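Local coordinates for protein DNA polymerase (Pyrobaculum calidifontis, PDB 5MDN) that probably catalyses template-directed DNA synthesis, adding deoxyribonucleotides from their triphosphates to a growing strand, as a family B DNA polymerase of a hyperthermophilic archaeon, at residues G313-Y317 against P731-V735. Sequence-based numbering, arbitrary orientation.
Sequences GHKVY and PYIFV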
ATOM      1  N   GLY A 313      19.026  -3.715 -14.918  1.00 82.97           N
ATOM      2  CA  GLY A 313      18.974  -4.699 -13.847  1.00 84.90           C
ATOM      3  C   GLY A 313      19.194  -6.131 -14.292  1.00 85.13           C
ATOM      4  O   GLY A 313      19.749  -6.938 -13.542  1.00 83.81           O
ATOM      5  N   HIS A 314      18.749  -6.477 -15.497  1.00 86.01           N
ATOM      6  CA  HIS A 314      18.916  -7.839 -15.992  1.00 89.55           C
ATOM      7  C   HIS A 314      20.369  -8.217 -16.263  1.00 86.64           C
ATOM      8  O   HIS A 314      20.619  -9.362 -16.664  1.00 80.20           O
ATOM      9  CB  HIS A 314      18.083  -8.035 -17.259  1.00 92.87           C
ATOM     10  CG  HIS A 314      18.544  -7.214 -18.425  1.00 97.56           C
ATOM     11  ND1 HIS A 314      19.160  -7.769 -19.526  1.00101.65           N
ATOM     12  CD2 HIS A 314      18.472  -5.884 -18.663  1.00 99.84           C
ATOM     13  CE1 HIS A 314      19.447  -6.814 -20.393  1.00101.14           C
ATOM     14  NE2 HIS A 314      19.043  -5.662 -19.891  1.00100.84           N
ATOM     15  N   LYS A 315      21.326  -7.311 -16.073  1.00 84.94           N
ATOM     16  CA  LYS A 315      22.739  -7.586 -16.331  1.00 86.60           C
ATOM     17  C   LYS A 315      23.605  -7.211 -15.133  1.00 85.26           C
ATOM     18  O   LYS A 315      24.591  -6.480 -15.256  1.00 82.56           O
ATOM     19  CB  LYS A 315      23.227  -6.850 -17.575  1.00 90.00           C
ATOM     20  CG  LYS A 315      22.436  -7.146 -18.832  1.00 95.70           C
ATOM     21  CD  LYS A 315      23.048  -6.451 -20.040  1.00100.41           C
ATOM     22  CE  LYS A 315      23.495  -7.453 -21.092  1.00100.44           C
ATOM     23  NZ  LYS A 315      24.085  -6.785 -22.283  1.00100.48           N
ATOM     24  N   VAL A 316      23.261  -7.709 -13.944  1.00 84.35           N
ATOM     25  CA  VAL A 316      24.181  -7.527 -12.825  1.00 80.70           C
ATOM     26  C   VAL A 316      25.276  -8.590 -12.857  1.00 79.11           C
ATOM     27  O   VAL A 316      26.384  -8.355 -12.360  1.00 83.17           O
ATOM     28  CB  VAL A 316      23.443  -7.521 -11.474  1.00 79.42           C
ATOM     29  CG1 VAL A 316      22.137  -6.754 -11.573  1.00 79.84           C
ATOM     30  CG2 VAL A 316      23.218  -8.928 -10.969  1.00 78.64           C
ATOM     31  N   TYR A 317      24.987  -9.771 -13.416  1.00 78.45           N
ATOM     32  CA  TYR A 317      26.030 -10.778 -13.593  1.00 78.84           C
ATOM     33  C   TYR A 317      27.140 -10.255 -14.494  1.00 77.51           C
ATOM     34  O   TYR A 317      28.326 -10.475 -14.225  1.00 79.39           O
ATOM     35  CB  TYR A 317      25.428 -12.066 -14.159  1.00 83.61           C
ATOM     36  CG  TYR A 317      25.100 -12.013 -15.638  1.00 86.65           C
ATOM     37  CD1 TYR A 317      23.897 -11.484 -16.085  1.00 93.05           C
ATOM     38  CD2 TYR A 317      25.994 -12.499 -16.587  1.00 90.22           C
ATOM     39  CE1 TYR A 317      23.596 -11.432 -17.434  1.00 97.90           C
ATOM     40  CE2 TYR A 317      25.701 -12.451 -17.937  1.00 94.98           C
ATOM     41  CZ  TYR A 317      24.501 -11.918 -18.357  1.00 96.83           C
ATOM     42  OH  TYR A 317      24.204 -11.869 -19.701  1.00100.31           O
ATOM     43  N   PRO A 731      16.006 -15.159 -27.938  1.00142.34           N
ATOM     44  CA  PRO A 731      16.437 -14.610 -26.647  1.00135.76           C
ATOM     45  C   PRO A 731      17.658 -13.715 -26.815  1.00127.76           C
ATOM     46  O   PRO A 731      18.475 -13.902 -27.720  1.00119.41           O
ATOM     47  CB  PRO A 731      16.755 -15.856 -25.812  1.00135.89           C
ATOM     48  CG  PRO A 731      15.996 -16.965 -26.468  1.00138.69           C
ATOM     49  CD  PRO A 731      15.936 -16.630 -27.929  1.00140.91           C
ATOM     50  N   TYR A 732      17.774 -12.730 -25.922  1.00126.00           N
ATOM     51  CA  TYR A 732      18.736 -11.649 -26.106  1.00124.11           C
ATOM     52  C   TYR A 732      20.183 -12.070 -25.892  1.00125.80           C
ATOM     53  O   TYR A 732      21.084 -11.287 -26.213  1.00123.18           O
ATOM     54  CB  TYR A 732      18.399 -10.490 -25.166  1.00120.88           C
ATOM     55  CG  TYR A 732      18.877 -10.669 -23.739  1.00118.80           C
ATOM     56  CD1 TYR A 732      18.138 -11.410 -22.825  1.00118.74           C
ATOM     57  CD2 TYR A 732      20.056 -10.077 -23.301  1.00115.54           C
ATOM     58  CE1 TYR A 732      18.567 -11.569 -21.520  1.00117.14           C
ATOM     59  CE2 TYR A 732      20.493 -10.231 -21.998  1.00113.98           C
ATOM     60  CZ  TYR A 732      19.746 -10.977 -21.112  1.00114.87           C
ATOM     61  OH  TYR A 732      20.179 -11.131 -19.815  1.00115.70           O
ATOM     62  N   ILE A 733      20.438 -13.271 -25.365  1.00128.25           N
ATOM     63  CA  ILE A 733      21.812 -13.733 -25.180  1.00129.72           C
ATOM     64  C   ILE A 733      22.333 -14.472 -26.403  1.00132.39           C
ATOM     65  O   ILE A 733      23.542 -14.730 -26.498  1.00128.51           O
ATOM     66  CB  ILE A 733      21.908 -14.622 -23.921  1.00128.31           C
ATOM     67  CG1 ILE A 733      23.369 -14.869 -23.524  1.00129.18           C
ATOM     68  CG2 ILE A 733      21.179 -15.940 -24.136  1.00124.62           C
ATOM     69  CD1 ILE A 733      24.189 -13.600 -23.387  1.00129.08           C
ATOM     70  N   PHE A 734      21.469 -14.788 -27.361  1.00138.17           N
ATOM     71  CA  PHE A 734      21.852 -15.590 -28.510  1.00134.68           C
ATOM     72  C   PHE A 734      22.083 -14.766 -29.771  1.00137.87           C
ATOM     73  O   PHE A 734      22.352 -15.343 -30.830  1.00146.08           O
ATOM     74  CB  PHE A 734      20.796 -16.671 -28.745  1.00131.78           C
ATOM     75  CG  PHE A 734      20.606 -17.576 -27.559  1.00130.19           C
ATOM     76  CD1 PHE A 734      21.704 -18.182 -26.957  1.00128.92           C
ATOM     77  CD2 PHE A 734      19.339 -17.800 -27.035  1.00129.65           C
ATOM     78  CE1 PHE A 734      21.545 -19.005 -25.866  1.00130.59           C
ATOM     79  CE2 PHE A 734      19.166 -18.620 -25.940  1.00128.64           C
ATOM     80  CZ  PHE A 734      20.272 -19.228 -25.351  1.00129.51           C
ATOM     81  N   VAL A 735      21.975 -13.440 -29.690  1.00136.45           N
ATOM     82  CA  VAL A 735      22.404 -12.583 -30.790  1.00136.95           C
ATOM     83  C   VAL A 735      23.900 -12.386 -30.588  1.00143.98           C
ATOM     84  O   VAL A 735      24.332 -11.500 -29.841  1.00140.20           O
ATOM     85  CB  VAL A 735      21.640 -11.247 -30.815  1.00131.36           C
ATOM     86  CG1 VAL A 735      22.130 -10.377 -31.963  1.00128.61           C
ATOM     87  CG2 VAL A 735      20.144 -11.500 -30.934  1.00130.19           C
TER
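Only side chains bridge this gap, since the nearest CA atoms, those of H314 with Y732 and of K315 with I733, stay 10.8 Å apart. The main element is aromatic. H314 turns the imidazole edge that carries ND1 and CE1 toward the face of Y732 in an offset edge-to-face pair, with centroids 5.2 Å apart and planes at 77°. Y732 suits the place because its long, flat ring reaches out of the turn; H314, also flat, can pair edge-to-face with W678 as well. OH of Y732 lies 3.5 Å from ND1 of H314, close but not hydrogen-bonded.

Two van der Waals contacts add to this. Y317 is long enough to bring OH to 4.1 Å from CD1 of I733, whose flexible end comes nearer although its CA-to-CB bond points sideways; OH of Y317 and OH of Y732 approach only loosely, at 4.1 Å. The methylene chain of K315 brings CE to 4.2 Å from CE2 of Y732, at the ring edge, while its charged NZ makes weak, long ion pairs with E318 and D673.

The type I turn from P731 to F734, closed by F734 N to P731 O at 3.1 Å, puts Y732 and I733 at its corner. Segment 313-317 packs on the exonuclease domain through V316 on N174 and Y317 on Y173. This small surface contact, burying 173 Å², thus joins that domain to what is probably the helical C-terminal thumb, linking the N-terminal end of helix 316-320 to the loop between strand 729-731 and helix 743-756.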